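Local coordinates for mitochondrial association factor 1 (Toxoplasma gondii, PDB 6BXT), which probably mediates association of host mitochondria with the parasite's vacuole and binds ADP-ribose in a domain resembling a macrodomain, at residues T34-P39 and G64-T69; G51-F56 and Y169-F174; R215-G220 and Q255-P260. All coordinates share one frame; numbering follows the deposited sequence.

Interaction 1: T34-P39 and G64-T69. With APR (adenosine-5-diphosphoribose), chain D.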
loop_
_atom_site.group_PDB
_atom_site.type_symbol
_atom_site.label_atom_id
_atom_site.label_comp_id
_atom_site.label_asym_id
_atom_site.label_seq_id
_atom_site.Cartn_x
_atom_site.Cartn_y
_atom_site.Cartn_z
ATOM N N THR A 34 -2.200 12.299 7.276
ATOM C CA THR A 34 -3.162 12.480 6.197
ATOM C C THR A 34 -4.288 11.456 6.349
ATOM O O THR A 34 -4.039 10.324 6.762
ATOM C CB THR A 34 -2.486 12.321 4.814
ATOM O OG1 THR A 34 -1.411 13.262 4.694
ATOM C CG2 THR A 34 -3.478 12.540 3.675
ATOM N N PRO A 35 -5.534 11.847 6.029
ATOM C CA PRO A 35 -6.596 10.837 6.073
ATOM C C PRO A 35 -6.408 9.752 5.017
ATOM O O PRO A 35 -5.915 10.036 3.924
ATOM C CB PRO A 35 -7.867 11.651 5.803
ATOM C CG PRO A 35 -7.398 12.870 5.096
ATOM C CD PRO A 35 -6.065 13.181 5.702
ATOM N N LEU A 36 -6.791 8.524 5.351
ATOM C CA LEU A 36 -6.684 7.403 4.425
ATOM C C LEU A 36 -7.427 7.702 3.126
ATOM O O LEU A 36 -6.889 7.513 2.036
ATOM C CB LEU A 36 -7.234 6.125 5.066
ATOM C CG LEU A 36 -6.247 5.192 5.775
ATOM C CD1 LEU A 36 -5.243 5.950 6.632
ATOM C CD2 LEU A 36 -7.018 4.188 6.623
ATOM N N TYR A 37 -8.664 8.171 3.251
ATOM C CA TYR A 37 -9.481 8.522 2.093
ATOM C C TYR A 37 -10.175 9.856 2.321
ATOM O O TYR A 37 -10.452 10.232 3.458
ATOM C CB TYR A 37 -10.512 7.425 1.809
ATOM C CG TYR A 37 -9.892 6.088 1.466
ATOM C CD1 TYR A 37 -9.436 5.238 2.463
ATOM C CD2 TYR A 37 -9.763 5.677 0.146
ATOM C CE1 TYR A 37 -8.863 4.019 2.156
ATOM C CE2 TYR A 37 -9.194 4.460 -0.170
ATOM C CZ TYR A 37 -8.746 3.634 0.838
ATOM O OH TYR A 37 -8.178 2.419 0.527
ATOM N N ASP A 38 -10.446 10.570 1.235
ATOM C CA ASP A 38 -11.108 11.866 1.315
ATOM C C ASP A 38 -12.622 11.682 1.386
ATOM O O ASP A 38 -13.146 10.659 0.947
ATOM C CB ASP A 38 -10.731 12.735 0.114
ATOM C CG ASP A 38 -9.238 12.994 0.027
ATOM O OD1 ASP A 38 -8.544 12.860 1.057
ATOM O OD2 ASP A 38 -8.759 13.337 -1.075
ATOM N N PRO A 39 -13.335 12.671 1.950
ATOM C CA PRO A 39 -14.797 12.586 2.042
ATOM C C PRO A 39 -15.481 12.733 0.683
ATOM O O PRO A 39 -16.417 11.988 0.391
ATOM C CB PRO A 39 -15.158 13.749 2.973
ATOM C CG PRO A 39 -14.034 14.711 2.837
ATOM C CD PRO A 39 -12.809 13.882 2.604
ATOM N N GLY A 64 -3.818 -0.146 11.795
ATOM C CA GLY A 64 -4.914 -0.012 12.736
ATOM C C GLY A 64 -6.004 0.908 12.218
ATOM O O GLY A 64 -7.186 0.694 12.486
ATOM N N GLU A 65 -5.605 1.936 11.472
ATOM C CA GLU A 65 -6.558 2.880 10.898
ATOM C C GLU A 65 -7.491 2.200 9.907
ATOM O O GLU A 65 -8.707 2.391 9.960
ATOM C CB GLU A 65 -5.825 4.031 10.206
ATOM C CG GLU A 65 -5.377 5.133 11.144
ATOM C CD GLU A 65 -6.537 5.806 11.852
ATOM O OE1 GLU A 65 -7.436 6.335 11.164
ATOM O OE2 GLU A 65 -6.552 5.792 13.101
ATOM N N PHE A 66 -6.913 1.417 9.001
ATOM C CA PHE A 66 -7.687 0.693 7.999
ATOM C C PHE A 66 -8.759 -0.171 8.649
ATOM O O PHE A 66 -9.897 -0.221 8.185
ATOM C CB PHE A 66 -6.771 -0.179 7.137
ATOM C CG PHE A 66 -6.313 0.486 5.873
ATOM C CD1 PHE A 66 -7.098 0.443 4.733
ATOM C CD2 PHE A 66 -5.098 1.147 5.819
ATOM C CE1 PHE A 66 -6.680 1.051 3.563
ATOM C CE2 PHE A 66 -4.676 1.757 4.654
ATOM C CZ PHE A 66 -5.469 1.707 3.524
ATOM N N ALA A 67 -8.386 -0.855 9.724
ATOM C CA ALA A 67 -9.327 -1.689 10.457
ATOM C C ALA A 67 -10.441 -0.834 11.057
ATOM O O ALA A 67 -11.620 -1.100 10.831
ATOM C CB ALA A 67 -8.609 -2.474 11.542
ATOM N N ASP A 68 -10.063 0.196 11.811
ATOM C CA ASP A 68 -11.033 1.107 12.417
ATOM C C ASP A 68 -11.999 1.672 11.379
ATOM O O ASP A 68 -13.213 1.681 11.587
ATOM C CB ASP A 68 -10.318 2.262 13.128
ATOM C CG ASP A 68 -9.563 1.814 14.365
ATOM O OD1 ASP A 68 -9.907 0.752 14.927
ATOM O OD2 ASP A 68 -8.628 2.531 14.781
ATOM N N THR A 69 -11.447 2.135 10.262
ATOM C CA THR A 69 -12.237 2.757 9.204
ATOM C C THR A 69 -13.225 1.771 8.587
ATOM O O THR A 69 -14.395 2.097 8.389
ATOM C CB THR A 69 -11.327 3.320 8.095
ATOM O OG1 THR A 69 -10.329 4.168 8.678
ATOM C CG2 THR A 69 -12.134 4.114 7.074
HETATM N N1 APR D . -2.375 7.165 10.170
HETATM C C2 APR D . -1.628 7.571 9.120
HETATM N N3 APR D . -0.267 7.423 9.150
HETATM C C4 APR D . 0.339 6.867 10.236
HETATM C C5 APR D . -0.408 6.461 11.287
HETATM C C6 APR D . -1.778 6.612 11.257
HETATM N N6 APR D . -2.842 6.305 12.153
HETATM N N7 APR D . 0.436 5.947 12.233
HETATM C C8 APR D . 1.704 6.039 11.754
HETATM N N9 APR D . 1.660 6.612 10.510
HETATM C "C1'" APR D . 2.711 6.899 9.669
HETATM C "C2'" APR D . 3.944 6.782 10.186
HETATM O "O2'" APR D . 4.474 8.120 10.490
HETATM C "C3'" APR D . 4.798 6.128 9.085
HETATM O "O3'" APR D . 5.455 7.053 8.378
HETATM O "O4'" APR D . 2.606 5.874 8.368
HETATM C "C4'" APR D . 3.758 5.338 8.165
HETATM C "C5'" APR D . 3.705 3.882 8.557
HETATM O "O5'" APR D . 3.183 3.764 9.894
HETATM P PA APR D . 3.319 2.381 10.613
HETATM O O1A APR D . 2.292 1.407 10.060
HETATM O O2A APR D . 3.134 2.530 12.070
HETATM O O3A APR D . 4.810 1.841 10.320
HETATM P PB APR D . 5.178 0.455 9.638
HETATM O O1B APR D . 5.033 0.546 8.119
HETATM O O2B APR D . 6.630 0.140 10.000
HETATM O O5D APR D . 4.243 -0.695 10.209
HETATM C C5D APR D . 4.695 -1.283 11.402
HETATM O O4D APR D . 2.598 -0.981 12.342
HETATM O O1D APR D . 0.637 -0.659 10.935
HETATM C C1D APR D . 1.195 -1.571 11.803
HETATM O O2D APR D . 0.527 -3.786 11.761
HETATM C C2D APR D . 1.423 -2.728 11.183
HETATM O O3D APR D . 2.902 -4.212 12.229
HETATM C C3D APR D . 2.855 -3.094 11.441
HETATM C C4D APR D . 3.499 -1.878 12.210
#
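Glu65 opens the helical side of this contact with its CB, which meets Leu36 CD2 at 3.8 Å where the two side chains pass at a slant. Beyond CB the glutamate chain is bent, with chi2 -62°, and its CG lies beside the amino-bearing edge of the ADP-ribose adenine. One residue on, Phe66 takes the apolar weight of the contact. Leu36 CD2 sits over one face of its ring, 3.8 Å from the centroid and 16° off the ring normal, in a CH-pi contact offset toward the rim. Tyr37 arrives instead at the edge of the same ring, its OH 3.7 Å from Phe66 CE1, and the two aromatic side chains cross at about a right angle. A turn later, Thr69 OG1 lies 3.9 Å from Leu36 CD2. That hydroxyl donates to Glu65 O at 2.7 Å, coming from above the carbonyl plane; the same oxygen also accepts from Thr69 N. No hydrogen bond joins the two segments: Tyr37 OH is held by Val166 O and Thr69 OG1 by its own helix. Between 34-39 and 64-69 the contact is therefore apolar packing, with the hydroxyls of Tyr37 and Thr69 already paired elsewhere.

Interaction 2: G51-F56 and Y169-F174; sequences GTYGLF and YTVAPF. With APR (adenosine-5-diphosphoribose), chain D.
Tyr169 meets 51-56 through its hydroxyl, which ties together both ends of the turn that follows Gly51. Thr52 N donates to Tyr169 OH at 2.9 Å in a nearly straight bond (172°), and the same hydroxyl donates to Phe56 O, also at 2.9 Å, from a position 47° above that carbonyl's plane. One oxygen thus accepts from the start of the type I turn Thr52-Leu55 and gives to the residue just after it. Between these points the turn carries its own bond, Leu55 N to Thr52 O.

The ring contributes a CH-pi contact as well. With no side chain in the way, Gly51 CA lies over one face of Tyr169, 3.7 Å from the centroid and offset toward the rim. Extension of the tyrosine away from its backbone N (chi1 -177°) carries the ring against Gly51, with its hydroxyl between Thr52 N and Phe56 O.

Apolar packing centres on Val171, whose two branches are used separately: CG2 touches Leu55 CD2 at 3.6 Å, while CG1 touches Tyr53 CD1 at 3.7 Å, each pair crossing at about a right angle. Farther out, the phenol end of Tyr53 reaches across to CB of Phe174. Thr52 CB faces the distal ribose of ADP-ribose, so the turn also walls the ligand.

Strands 45-51 and 166-171 are parallel neighbours in the central sheet, and this contact follows strand 45-51 into the loop beyond it, alongside 169-174. Helix 83-103 adjoins it through Gln94, bonded to Leu55 O, and helix 179-201 packs against Thr170 and Pro173, while Phe224 stacks on Tyr53.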
loop_
_atom_site.group_PDB
_atom_site.type_symbol
_atom_site.label_atom_id
_atom_site.label_comp_id
_atom_site.label_asym_id
_atom_site.label_seq_id
_atom_site.Cartn_x
_atom_site.Cartn_y
_atom_site.Cartn_z
ATOM N N GLY A 51 1.303 -2.907 5.890
ATOM C CA GLY A 51 0.987 -4.187 6.498
ATOM C C GLY A 51 2.089 -4.773 7.359
ATOM O O GLY A 51 3.163 -4.191 7.506
ATOM N N THR A 52 1.809 -5.948 7.917
ATOM C CA THR A 52 2.735 -6.638 8.806
ATOM C C THR A 52 3.067 -8.024 8.263
ATOM O O THR A 52 2.527 -8.452 7.242
ATOM C CB THR A 52 2.153 -6.771 10.226
ATOM O OG1 THR A 52 3.008 -7.599 11.023
ATOM C CG2 THR A 52 0.756 -7.377 10.180
ATOM N N TYR A 53 3.960 -8.722 8.956
ATOM C CA TYR A 53 4.405 -10.039 8.521
ATOM C C TYR A 53 3.273 -11.055 8.617
ATOM O O TYR A 53 3.223 -12.015 7.851
ATOM C CB TYR A 53 5.600 -10.501 9.357
ATOM C CG TYR A 53 6.646 -9.428 9.565
ATOM C CD1 TYR A 53 7.361 -8.909 8.492
ATOM C CD2 TYR A 53 6.919 -8.933 10.835
ATOM C CE1 TYR A 53 8.317 -7.927 8.678
ATOM C CE2 TYR A 53 7.874 -7.953 11.031
ATOM C CZ TYR A 53 8.570 -7.453 9.949
ATOM O OH TYR A 53 9.519 -6.478 10.140
ATOM N N GLY A 54 2.362 -10.832 9.559
ATOM C CA GLY A 54 1.230 -11.719 9.756
ATOM C C GLY A 54 0.180 -11.602 8.664
ATOM O O GLY A 54 -0.753 -12.402 8.613
ATOM N N LEU A 55 0.330 -10.601 7.799
ATOM C CA LEU A 55 -0.563 -10.408 6.653
ATOM C C LEU A 55 -2.028 -10.232 7.060
ATOM O O LEU A 55 -2.931 -10.548 6.286
ATOM C CB LEU A 55 -0.442 -11.587 5.679
ATOM C CG LEU A 55 0.949 -11.873 5.106
ATOM C CD1 LEU A 55 0.927 -13.158 4.293
ATOM C CD2 LEU A 55 1.436 -10.707 4.255
ATOM N N PHE A 56 -2.257 -9.726 8.269
ATOM C CA PHE A 56 -3.609 -9.440 8.747
ATOM C C PHE A 56 -3.848 -7.933 8.840
ATOM O O PHE A 56 -2.904 -7.157 8.999
ATOM C CB PHE A 56 -3.852 -10.095 10.112
ATOM C CG PHE A 56 -2.927 -9.613 11.195
ATOM C CD1 PHE A 56 -3.202 -8.450 11.902
ATOM C CD2 PHE A 56 -1.785 -10.328 11.512
ATOM C CE1 PHE A 56 -2.351 -8.009 12.896
ATOM C CE2 PHE A 56 -0.930 -9.893 12.506
ATOM C CZ PHE A 56 -1.214 -8.732 13.201
ATOM N N TYR A 169 -2.351 -3.410 0.348
ATOM C CA TYR A 169 -1.726 -3.918 1.557
ATOM C C TYR A 169 -0.348 -4.442 1.190
ATOM O O TYR A 169 -0.219 -5.263 0.284
ATOM C CB TYR A 169 -2.588 -5.020 2.181
ATOM C CG TYR A 169 -2.075 -5.591 3.489
ATOM C CD1 TYR A 169 -0.995 -6.463 3.517
ATOM C CD2 TYR A 169 -2.696 -5.285 4.692
ATOM C CE1 TYR A 169 -0.534 -6.995 4.709
ATOM C CE2 TYR A 169 -2.245 -5.815 5.887
ATOM C CZ TYR A 169 -1.165 -6.669 5.889
ATOM O OH TYR A 169 -0.709 -7.197 7.075
ATOM N N THR A 170 0.676 -3.963 1.886
ATOM C CA THR A 170 2.041 -4.390 1.616
ATOM C C THR A 170 2.815 -4.537 2.917
ATOM O O THR A 170 2.455 -3.942 3.931
ATOM C CB THR A 170 2.775 -3.397 0.687
ATOM O OG1 THR A 170 4.038 -3.946 0.293
ATOM C CG2 THR A 170 2.992 -2.055 1.383
ATOM N N VAL A 171 3.872 -5.340 2.879
ATOM C CA VAL A 171 4.726 -5.554 4.040
ATOM C C VAL A 171 6.104 -4.969 3.762
ATOM O O VAL A 171 6.796 -5.403 2.843
ATOM C CB VAL A 171 4.857 -7.049 4.383
ATOM C CG1 VAL A 171 5.533 -7.227 5.734
ATOM C CG2 VAL A 171 3.489 -7.717 4.385
ATOM N N ALA A 172 6.493 -3.980 4.559
ATOM C CA ALA A 172 7.751 -3.278 4.346
ATOM C C ALA A 172 8.891 -3.958 5.098
ATOM O O ALA A 172 8.657 -4.656 6.085
ATOM C CB ALA A 172 7.621 -1.826 4.778
ATOM N N PRO A 173 10.135 -3.758 4.632
ATOM C CA PRO A 173 11.299 -4.345 5.306
ATOM C C PRO A 173 11.595 -3.693 6.653
ATOM O O PRO A 173 11.420 -2.484 6.806
ATOM C CB PRO A 173 12.442 -4.091 4.317
ATOM C CG PRO A 173 12.003 -2.913 3.521
ATOM C CD PRO A 173 10.516 -3.042 3.402
ATOM N N PHE A 174 12.034 -4.493 7.620
ATOM C CA PHE A 174 12.438 -3.970 8.918
ATOM C C PHE A 174 13.714 -3.150 8.760
ATOM O O PHE A 174 14.592 -3.502 7.971
ATOM C CB PHE A 174 12.644 -5.110 9.916
ATOM C CG PHE A 174 12.683 -4.662 11.347
ATOM C CD1 PHE A 174 11.536 -4.206 11.978
ATOM C CD2 PHE A 174 13.864 -4.708 12.066
ATOM C CE1 PHE A 174 11.570 -3.796 13.297
ATOM C CE2 PHE A 174 13.905 -4.301 13.385
ATOM C CZ PHE A 174 12.757 -3.844 14.002
HETATM N N1 APR D . -2.375 7.165 10.170
HETATM C C2 APR D . -1.628 7.571 9.120
HETATM N N3 APR D . -0.267 7.423 9.150
HETATM C C4 APR D . 0.339 6.867 10.236
HETATM C C5 APR D . -0.408 6.461 11.287
HETATM C C6 APR D . -1.778 6.612 11.257
HETATM N N6 APR D . -2.842 6.305 12.153
HETATM N N7 APR D . 0.436 5.947 12.233
HETATM C C8 APR D . 1.704 6.039 11.754
HETATM N N9 APR D . 1.660 6.612 10.510
HETATM C "C1'" APR D . 2.711 6.899 9.669
HETATM C "C2'" APR D . 3.944 6.782 10.186
HETATM O "O2'" APR D . 4.474 8.120 10.490
HETATM C "C3'" APR D . 4.798 6.128 9.085
HETATM O "O3'" APR D . 5.455 7.053 8.378
HETATM O "O4'" APR D . 2.606 5.874 8.368
HETATM C "C4'" APR D . 3.758 5.338 8.165
HETATM C "C5'" APR D . 3.705 3.882 8.557
HETATM O "O5'" APR D . 3.183 3.764 9.894
HETATM P PA APR D . 3.319 2.381 10.613
HETATM O O1A APR D . 2.292 1.407 10.060
HETATM O O2A APR D . 3.134 2.530 12.070
HETATM O O3A APR D . 4.810 1.841 10.320
HETATM P PB APR D . 5.178 0.455 9.638
HETATM O O1B APR D . 5.033 0.546 8.119
HETATM O O2B APR D . 6.630 0.140 10.000
HETATM O O5D APR D . 4.243 -0.695 10.209
HETATM C C5D APR D . 4.695 -1.283 11.402
HETATM O O4D APR D . 2.598 -0.981 12.342
HETATM O O1D APR D . 0.637 -0.659 10.935
HETATM C C1D APR D . 1.195 -1.571 11.803
HETATM O O2D APR D . 0.527 -3.786 11.761
HETATM C C2D APR D . 1.423 -2.728 11.183
HETATM O O3D APR D . 2.902 -4.212 12.229
HETATM C C3D APR D . 2.855 -3.094 11.441
HETATM C C4D APR D . 3.499 -1.878 12.210
#

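Interaction 3: R215-G220 and Q255-P260. With APR (adenosine-5-diphosphoribose), chain D.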
loop_
_atom_site.group_PDB
_atom_site.type_symbol
_atom_site.label_atom_id
_atom_site.label_comp_id
_atom_site.label_asym_id
_atom_site.label_seq_id
_atom_site.Cartn_x
_atom_site.Cartn_y
_atom_site.Cartn_z
ATOM N N ARG A 215 -2.243 6.537 -2.660
ATOM C CA ARG A 215 -1.848 7.212 -1.432
ATOM C C ARG A 215 -0.898 6.332 -0.628
ATOM O O ARG A 215 -1.312 5.332 -0.043
ATOM C CB ARG A 215 -3.080 7.572 -0.601
ATOM C CG ARG A 215 -2.794 8.523 0.552
ATOM C CD ARG A 215 -4.032 9.306 0.957
ATOM N NE ARG A 215 -4.590 10.067 -0.160
ATOM C CZ ARG A 215 -5.583 10.944 -0.054
ATOM N NH1 ARG A 215 -6.138 11.193 1.125
ATOM N NH2 ARG A 215 -6.018 11.581 -1.133
ATOM N N LEU A 216 0.376 6.717 -0.605
ATOM C CA LEU A 216 1.414 5.944 0.071
ATOM C C LEU A 216 1.853 6.596 1.377
ATOM O O LEU A 216 2.139 7.790 1.404
ATOM C CB LEU A 216 2.640 5.789 -0.833
ATOM C CG LEU A 216 2.427 5.155 -2.203
ATOM C CD1 LEU A 216 3.257 5.882 -3.241
ATOM C CD2 LEU A 216 2.791 3.684 -2.149
ATOM N N PRO A 217 1.912 5.816 2.466
ATOM C CA PRO A 217 2.664 6.311 3.620
ATOM C C PRO A 217 4.152 6.126 3.371
ATOM O O PRO A 217 4.515 5.524 2.359
ATOM C CB PRO A 217 2.177 5.427 4.767
ATOM C CG PRO A 217 1.808 4.146 4.102
ATOM C CD PRO A 217 1.266 4.521 2.747
ATOM N N LEU A 218 5.001 6.626 4.260
ATOM C CA LEU A 218 6.425 6.339 4.165
ATOM C C LEU A 218 6.667 4.953 4.747
ATOM O O LEU A 218 6.818 4.803 5.961
ATOM C CB LEU A 218 7.254 7.392 4.900
ATOM C CG LEU A 218 8.773 7.261 4.753
ATOM C CD1 LEU A 218 9.209 7.542 3.323
ATOM C CD2 LEU A 218 9.484 8.192 5.715
ATOM N N LEU A 219 6.682 3.941 3.880
ATOM C CA LEU A 219 6.798 2.550 4.312
ATOM C C LEU A 219 8.026 2.320 5.192
ATOM O O LEU A 219 9.113 2.831 4.916
ATOM C CB LEU A 219 6.855 1.611 3.097
ATOM C CG LEU A 219 5.566 1.210 2.358
ATOM C CD1 LEU A 219 4.364 1.094 3.289
ATOM C CD2 LEU A 219 5.264 2.155 1.200
ATOM N N GLY A 220 7.833 1.557 6.262
ATOM C CA GLY A 220 8.925 1.156 7.130
ATOM C C GLY A 220 9.484 2.273 7.989
ATOM O O GLY A 220 10.594 2.159 8.507
ATOM N N GLN A 255 0.771 9.794 -4.424
ATOM C CA GLN A 255 0.533 10.708 -3.315
ATOM C C GLN A 255 1.241 10.192 -2.072
ATOM O O GLN A 255 1.075 9.033 -1.698
ATOM C CB GLN A 255 -0.963 10.857 -3.037
ATOM C CG GLN A 255 -1.761 11.442 -4.187
ATOM C CD GLN A 255 -3.247 11.462 -3.898
ATOM O OE1 GLN A 255 -3.675 11.165 -2.783
ATOM N NE2 GLN A 255 -4.044 11.810 -4.904
ATOM N N PHE A 256 2.034 11.053 -1.445
ATOM C CA PHE A 256 2.753 10.687 -0.231
ATOM C C PHE A 256 2.156 11.366 0.994
ATOM O O PHE A 256 2.122 12.593 1.096
ATOM C CB PHE A 256 4.234 11.034 -0.367
ATOM C CG PHE A 256 4.990 10.083 -1.247
ATOM C CD1 PHE A 256 5.405 8.855 -0.759
ATOM C CD2 PHE A 256 5.275 10.409 -2.562
ATOM C CE1 PHE A 256 6.094 7.972 -1.563
ATOM C CE2 PHE A 256 5.965 9.530 -3.371
ATOM C CZ PHE A 256 6.375 8.309 -2.871
ATOM N N MET A 257 1.682 10.545 1.924
ATOM C CA MET A 257 1.077 11.030 3.153
ATOM C C MET A 257 2.101 11.762 4.010
ATOM O O MET A 257 3.305 11.657 3.776
ATOM C CB MET A 257 0.472 9.866 3.938
ATOM C CG MET A 257 -0.594 9.095 3.177
ATOM S SD MET A 257 -1.118 7.618 4.061
ATOM C CE MET A 257 -1.888 8.332 5.514
ATOM N N TYR A 258 1.612 12.490 5.009
ATOM C CA TYR A 258 2.461 13.341 5.834
ATOM C C TYR A 258 3.017 12.639 7.065
ATOM O O TYR A 258 2.311 11.901 7.753
ATOM C CB TYR A 258 1.686 14.579 6.285
ATOM C CG TYR A 258 2.414 15.385 7.338
ATOM C CD1 TYR A 258 3.336 16.359 6.979
ATOM C CD2 TYR A 258 2.186 15.163 8.690
ATOM C CE1 TYR A 258 4.007 17.093 7.939
ATOM C CE2 TYR A 258 2.851 15.891 9.655
ATOM C CZ TYR A 258 3.759 16.853 9.276
ATOM O OH TYR A 258 4.418 17.581 10.240
ATOM N N GLU A 259 4.293 12.891 7.334
ATOM C CA GLU A 259 4.897 12.569 8.618
ATOM C C GLU A 259 5.911 13.673 8.928
ATOM O O GLU A 259 6.479 14.263 8.007
ATOM C CB GLU A 259 5.540 11.177 8.603
ATOM C CG GLU A 259 6.492 10.918 7.444
ATOM C CD GLU A 259 7.853 11.557 7.639
ATOM O OE1 GLU A 259 8.255 11.769 8.802
ATOM O OE2 GLU A 259 8.521 11.844 6.623
ATOM N N PRO A 260 6.137 13.959 10.224
ATOM C CA PRO A 260 6.818 15.183 10.677
ATOM C C PRO A 260 8.157 15.492 10.000
ATOM O O PRO A 260 8.440 16.662 9.744
ATOM C CB PRO A 260 7.037 14.923 12.172
ATOM C CG PRO A 260 6.000 13.943 12.544
ATOM C CD PRO A 260 5.824 13.065 11.352
HETATM N N1 APR D . -2.375 7.165 10.170
HETATM C C2 APR D . -1.628 7.571 9.120
HETATM N N3 APR D . -0.267 7.423 9.150
HETATM C C4 APR D . 0.339 6.867 10.236
HETATM C C5 APR D . -0.408 6.461 11.287
HETATM C C6 APR D . -1.778 6.612 11.257
HETATM N N6 APR D . -2.842 6.305 12.153
HETATM N N7 APR D . 0.436 5.947 12.233
HETATM C C8 APR D . 1.704 6.039 11.754
HETATM N N9 APR D . 1.660 6.612 10.510
HETATM C "C1'" APR D . 2.711 6.899 9.669
HETATM C "C2'" APR D . 3.944 6.782 10.186
HETATM O "O2'" APR D . 4.474 8.120 10.490
HETATM C "C3'" APR D . 4.798 6.128 9.085
HETATM O "O3'" APR D . 5.455 7.053 8.378
HETATM O "O4'" APR D . 2.606 5.874 8.368
HETATM C "C4'" APR D . 3.758 5.338 8.165
HETATM C "C5'" APR D . 3.705 3.882 8.557
HETATM O "O5'" APR D . 3.183 3.764 9.894
HETATM P PA APR D . 3.319 2.381 10.613
HETATM O O1A APR D . 2.292 1.407 10.060
HETATM O O2A APR D . 3.134 2.530 12.070
HETATM O O3A APR D . 4.810 1.841 10.320
HETATM P PB APR D . 5.178 0.455 9.638
HETATM O O1B APR D . 5.033 0.546 8.119
HETATM O O2B APR D . 6.630 0.140 10.000
HETATM O O5D APR D . 4.243 -0.695 10.209
HETATM C C5D APR D . 4.695 -1.283 11.402
HETATM O O4D APR D . 2.598 -0.981 12.342
HETATM O O1D APR D . 0.637 -0.659 10.935
HETATM C C1D APR D . 1.195 -1.571 11.803
HETATM O O2D APR D . 0.527 -3.786 11.761
HETATM C C2D APR D . 1.423 -2.728 11.183
HETATM O O3D APR D . 2.902 -4.212 12.229
HETATM C C3D APR D . 2.855 -3.094 11.441
HETATM C C4D APR D . 3.499 -1.878 12.210
#
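Parallel strand pairing joins Arg215 and Leu216 to Gln255 and Phe256. Leu216 N donates to Gln255 O at 2.7 Å and, one step on, Met257 N to Leu216 O at 2.8 Å, both bonds nearly straight.

Alongside this pairing, Arg215 grips one oxygen, Gln255 OE1, side-on with NE (3.0 Å) and NH2 (2.9 Å, on a lone pair). Both bonds are bent, the oxygen lies somewhat out of the guanidinium plane, and guanidinium and amide planes stand 38° apart. A bend at chi3 (-57°) turns the arginine head to the amide, leaving NH1 for Asp38 and Pro35 O.

Apolar contacts line both faces. Leu216 CD1 lies over the Phe256 ring, 4.3 Å from its centroid, and on the face of Arg215 the CG of that residue touches Met257 CG at 3.5 Å. Met257 CE reaches adenine C2 of ADP-ribose at 3.7 Å, while Pro217 CB and Glu259 CB border the attached ribose.

The pair closes the beta-alpha-beta unit formed by strand 213-216, helix 230-248 and strand 253-256. Helix 230-248 packs on Phe256 together with helix 263-271, and strand 45-51 adjoins Arg215 on the other side of its strand.

In the fold
The three contacts share one bound ADP-ribose. The centres of interactions 1 and 2 lie about 17 Å apart. Those of interactions 2 and 3 are about 15 Å apart, and those of interactions 1 and 3 about 13 Å. The segments of interactions 1 and 2 alternate along the chain, although the two contacts do not touch; interaction 3 follows both. Interactions 2 and 3 reach the same central sheet, in which strand 45-51 lies between 213-216 and 166-171, and they touch where Ala172 and Thr170 pack on Leu219. Interaction 1 joins interaction 3 through the Asp38-Arg215 salt bridge. Interaction 1 borders the adenine, 3 runs from the adenine past its ribose toward the diphosphate, and 2 borders the distal ribose, forming one nucleotide cleft, consistent with a macrodomain-like fold.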